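Local structure of protein induced by osmotic stress (Scheffersomyces stipitis, 5YWN) at residues Phe6-Thr11 with Thr75-Thr80. The protein probably reduces ketones, including haloketones, to alcohols with a bound NADP(H) cofactor, as an oxidoreductase of the epimerase/dehydratase family. The protein carries 1 engineered substitution. Sequence-based numbering, arbitrary orientation.
With NAP (NADP nicotinamide-adenine-dinucleotide phosphate), chain B.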
loop_
_atom_site.group_PDB
_atom_site.type_symbol
_atom_site.label_atom_id
_atom_site.label_comp_id
_atom_site.label_asym_id
_atom_site.label_seq_id
_atom_site.Cartn_x
_atom_site.Cartn_y
_atom_site.Cartn_z
ATOM N N PHE A 6 -3.127 8.943 -13.241
ATOM C CA PHE A 6 -3.179 7.534 -13.562
ATOM C C PHE A 6 -2.828 6.663 -12.349
ATOM O O PHE A 6 -1.847 6.913 -11.693
ATOM C CB PHE A 6 -2.283 7.196 -14.729
ATOM C CG PHE A 6 -2.594 5.902 -15.365
ATOM C CD1 PHE A 6 -2.335 4.730 -14.733
ATOM C CD2 PHE A 6 -3.189 5.859 -16.594
ATOM C CE1 PHE A 6 -2.635 3.548 -15.328
ATOM C CE2 PHE A 6 -3.515 4.690 -17.186
ATOM C CZ PHE A 6 -3.231 3.529 -16.562
ATOM N N VAL A 7 -3.658 5.689 -12.052
ATOM C CA VAL A 7 -3.423 4.778 -10.948
ATOM C C VAL A 7 -3.445 3.322 -11.399
ATOM O O VAL A 7 -4.461 2.807 -11.731
ATOM C CB VAL A 7 -4.444 4.972 -9.819
ATOM C CG1 VAL A 7 -4.197 4.014 -8.688
ATOM C CG2 VAL A 7 -4.534 6.395 -9.337
ATOM N N SER A 8 -2.305 2.670 -11.373
ATOM C CA SER A 8 -2.226 1.266 -11.671
ATOM C C SER A 8 -2.850 0.399 -10.568
ATOM O O SER A 8 -2.842 0.769 -9.461
ATOM C CB SER A 8 -0.805 0.843 -11.979
ATOM O OG SER A 8 -0.019 0.775 -10.863
ATOM N N GLY A 9 -3.371 -0.747 -10.924
ATOM C CA GLY A 9 -4.057 -1.592 -9.974
ATOM C C GLY A 9 -5.192 -0.947 -9.210
ATOM O O GLY A 9 -5.209 -0.954 -8.038
ATOM N N ALA A 10 -6.116 -0.370 -9.930
ATOM C CA ALA A 10 -7.186 0.392 -9.359
ATOM C C ALA A 10 -8.188 -0.386 -8.479
ATOM O O ALA A 10 -8.903 0.178 -7.757
ATOM C CB ALA A 10 -7.914 1.138 -10.428
ATOM N N THR A 11 -8.240 -1.676 -8.632
ATOM C CA THR A 11 -9.079 -2.552 -7.836
ATOM C C THR A 11 -8.716 -2.692 -6.353
ATOM O O THR A 11 -9.522 -3.053 -5.587
ATOM C CB THR A 11 -9.226 -3.943 -8.443
ATOM O OG1 THR A 11 -7.971 -4.521 -8.607
ATOM C CG2 THR A 11 -9.907 -3.875 -9.744
ATOM N N THR A 75 -0.984 13.627 -16.348
ATOM C CA THR A 75 0.327 14.129 -16.021
ATOM C C THR A 75 1.000 13.555 -14.740
ATOM O O THR A 75 2.046 13.939 -14.412
ATOM C CB THR A 75 0.324 15.637 -15.945
ATOM O OG1 THR A 75 -0.421 16.036 -14.839
ATOM C CG2 THR A 75 -0.224 16.271 -17.213
ATOM N N ILE A 76 0.298 12.695 -14.037
ATOM C CA ILE A 76 0.744 12.000 -12.837
ATOM C C ILE A 76 0.512 10.488 -12.940
ATOM O O ILE A 76 -0.521 10.071 -13.346
ATOM C CB ILE A 76 0.023 12.519 -11.573
ATOM C CG1 ILE A 76 -0.019 14.033 -11.546
ATOM C CG2 ILE A 76 0.600 11.926 -10.316
ATOM C CD1 ILE A 76 1.273 14.683 -11.168
ATOM N N PHE A 77 1.498 9.692 -12.571
ATOM C CA PHE A 77 1.347 8.249 -12.549
ATOM C C PHE A 77 1.634 7.691 -11.171
ATOM O O PHE A 77 2.697 7.831 -10.685
ATOM C CB PHE A 77 2.217 7.584 -13.592
ATOM C CG PHE A 77 1.845 6.165 -13.916
ATOM C CD1 PHE A 77 2.044 5.157 -13.023
ATOM C CD2 PHE A 77 1.283 5.851 -15.132
ATOM C CE1 PHE A 77 1.704 3.867 -13.333
ATOM C CE2 PHE A 77 0.916 4.570 -15.444
ATOM C CZ PHE A 77 1.138 3.575 -14.548
ATOM N N LEU A 78 0.667 7.036 -10.586
ATOM C CA LEU A 78 0.871 6.306 -9.368
ATOM C C LEU A 78 0.850 4.799 -9.640
ATOM O O LEU A 78 -0.174 4.222 -9.920
ATOM C CB LEU A 78 -0.140 6.722 -8.359
ATOM C CG LEU A 78 -0.485 8.202 -8.290
ATOM C CD1 LEU A 78 -1.602 8.511 -7.354
ATOM C CD2 LEU A 78 0.714 9.009 -7.924
ATOM N N HIS A 79 2.013 4.198 -9.561
ATOM C CA HIS A 79 2.177 2.783 -9.742
ATOM C C HIS A 79 2.039 2.018 -8.425
ATOM O O HIS A 79 2.935 1.962 -7.636
ATOM C CB HIS A 79 3.515 2.504 -10.386
ATOM C CG HIS A 79 3.746 1.064 -10.708
ATOM N ND1 HIS A 79 2.755 0.236 -11.140
ATOM C CD2 HIS A 79 4.861 0.313 -10.664
ATOM C CE1 HIS A 79 3.249 -0.958 -11.355
ATOM N NE2 HIS A 79 4.525 -0.934 -11.079
ATOM N N THR A 80 0.874 1.469 -8.215
ATOM C CA THR A 80 0.560 0.760 -6.993
ATOM C C THR A 80 0.369 -0.761 -7.115
ATOM O O THR A 80 0.487 -1.457 -6.173
ATOM C CB THR A 80 -0.692 1.346 -6.302
ATOM O OG1 THR A 80 -1.846 0.883 -6.946
ATOM C CG2 THR A 80 -0.713 2.845 -6.305
HETATM P PA NAP B . -4.092 -5.706 -2.730
HETATM O O1A NAP B . -5.284 -5.138 -1.998
HETATM O O2A NAP B . -4.071 -7.166 -3.117
HETATM O O5B NAP B . -3.851 -4.828 -4.058
HETATM C C5B NAP B . -3.111 -5.363 -5.154
HETATM C C4B NAP B . -3.745 -4.920 -6.467
HETATM O O4B NAP B . -2.778 -4.976 -7.521
HETATM C C3B NAP B . -4.910 -5.816 -6.856
HETATM O O3B NAP B . -6.126 -5.065 -6.927
HETATM C C2B NAP B . -4.563 -6.405 -8.209
HETATM O O2B NAP B . -5.541 -6.048 -9.181
HETATM C C1B NAP B . -3.200 -5.839 -8.582
HETATM N N9A NAP B . -2.223 -6.941 -8.762
HETATM C C8A NAP B . -1.795 -7.776 -7.796
HETATM N N7A NAP B . -0.902 -8.670 -8.296
HETATM C C5A NAP B . -0.750 -8.409 -9.607
HETATM C C6A NAP B . 0.040 -8.972 -10.726
HETATM N N6A NAP B . 0.871 -10.026 -10.537
HETATM N N1A NAP B . -0.097 -8.400 -11.943
HETATM C C2A NAP B . -0.917 -7.352 -12.154
HETATM N N3A NAP B . -1.661 -6.797 -11.180
HETATM C C4A NAP B . -1.624 -7.268 -9.910
HETATM O O3 NAP B . -2.773 -5.396 -1.860
HETATM P PN NAP B . -2.681 -4.064 -0.962
HETATM O O1N NAP B . -2.542 -4.476 0.484
HETATM O O2N NAP B . -3.798 -3.136 -1.377
HETATM O O5D NAP B . -1.285 -3.415 -1.437
HETATM C C5D NAP B . -1.272 -2.293 -2.318
HETATM C C4D NAP B . 0.166 -1.913 -2.650
HETATM O O4D NAP B . 0.774 -1.259 -1.531
HETATM C C3D NAP B . 1.008 -3.133 -2.991
HETATM O O3D NAP B . 1.469 -3.069 -4.344
HETATM C C2D NAP B . 2.176 -3.126 -2.025
HETATM O O2D NAP B . 3.419 -3.080 -2.733
HETATM C C1D NAP B . 2.004 -1.889 -1.157
HETATM N N1N NAP B . 1.976 -2.267 0.260
HETATM C C2N NAP B . 0.805 -2.536 0.852
HETATM C C3N NAP B . 0.757 -2.897 2.194
HETATM C C7N NAP B . -0.558 -3.196 2.850
HETATM O O7N NAP B . -0.572 -3.746 3.939
HETATM N N7N NAP B . -1.682 -2.851 2.223
HETATM C C4N NAP B . 1.936 -2.978 2.920
HETATM C C5N NAP B . 3.135 -2.696 2.284
HETATM C C6N NAP B . 3.128 -2.339 0.941
HETATM P P2B NAP B . -6.820 -6.991 -9.438
HETATM O O1X NAP B . -7.203 -6.704 -10.870
HETATM O O2X NAP B . -6.297 -8.387 -9.200
HETATM O O3X NAP B . -7.829 -6.522 -8.417
HETATM O O HOH W 1 -3.062 -1.495 -6.314
#
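The hydroxyl of S8 is gripped from three directions. Its OG lies 2.8 Å from ND1 of H79, at the imidazole edge near its plane, and accepts the backbone N-H of T80 in a rather bent bond (134°) and that of A81. OG sits between the backbone N and carbonyl carbon of S8 (chi1 74°), directed at the neighbouring strand; NE2 of H79 is tied to T103, so the imidazole is held at both nitrogens. T80 OG1 donates to S8 O at 2.7 Å and accepts a hydrogen bond from a water that also donates to G9 O.

This is the cofactor end of a Rossmann fold: strands 4-7 and 74-79 run parallel as neighbours near the middle of the sheet, and past their tips the chain turns into the NADP site. There T80 O accepts a 2.6 Å bond from hydroxyl O3D of the nicotinamide ribose. At G9, with positive phi, a CB would crowd cofactor oxygen O4B.

Back along the strands, L78 N makes a nearly straight hydrogen bond to F6 O. The F6 and F77 rings lie side by side, planes 8° apart but barely overlapping, with CD1 of F6 3.3 Å from CE2 of F77. An alanine in place of F77 would probably open a gap beside the F6 ring and next to CB of S8. On the sheet face opposite F6 and F77, V7 CG2 meets L78 CD1 at 4.1 Å.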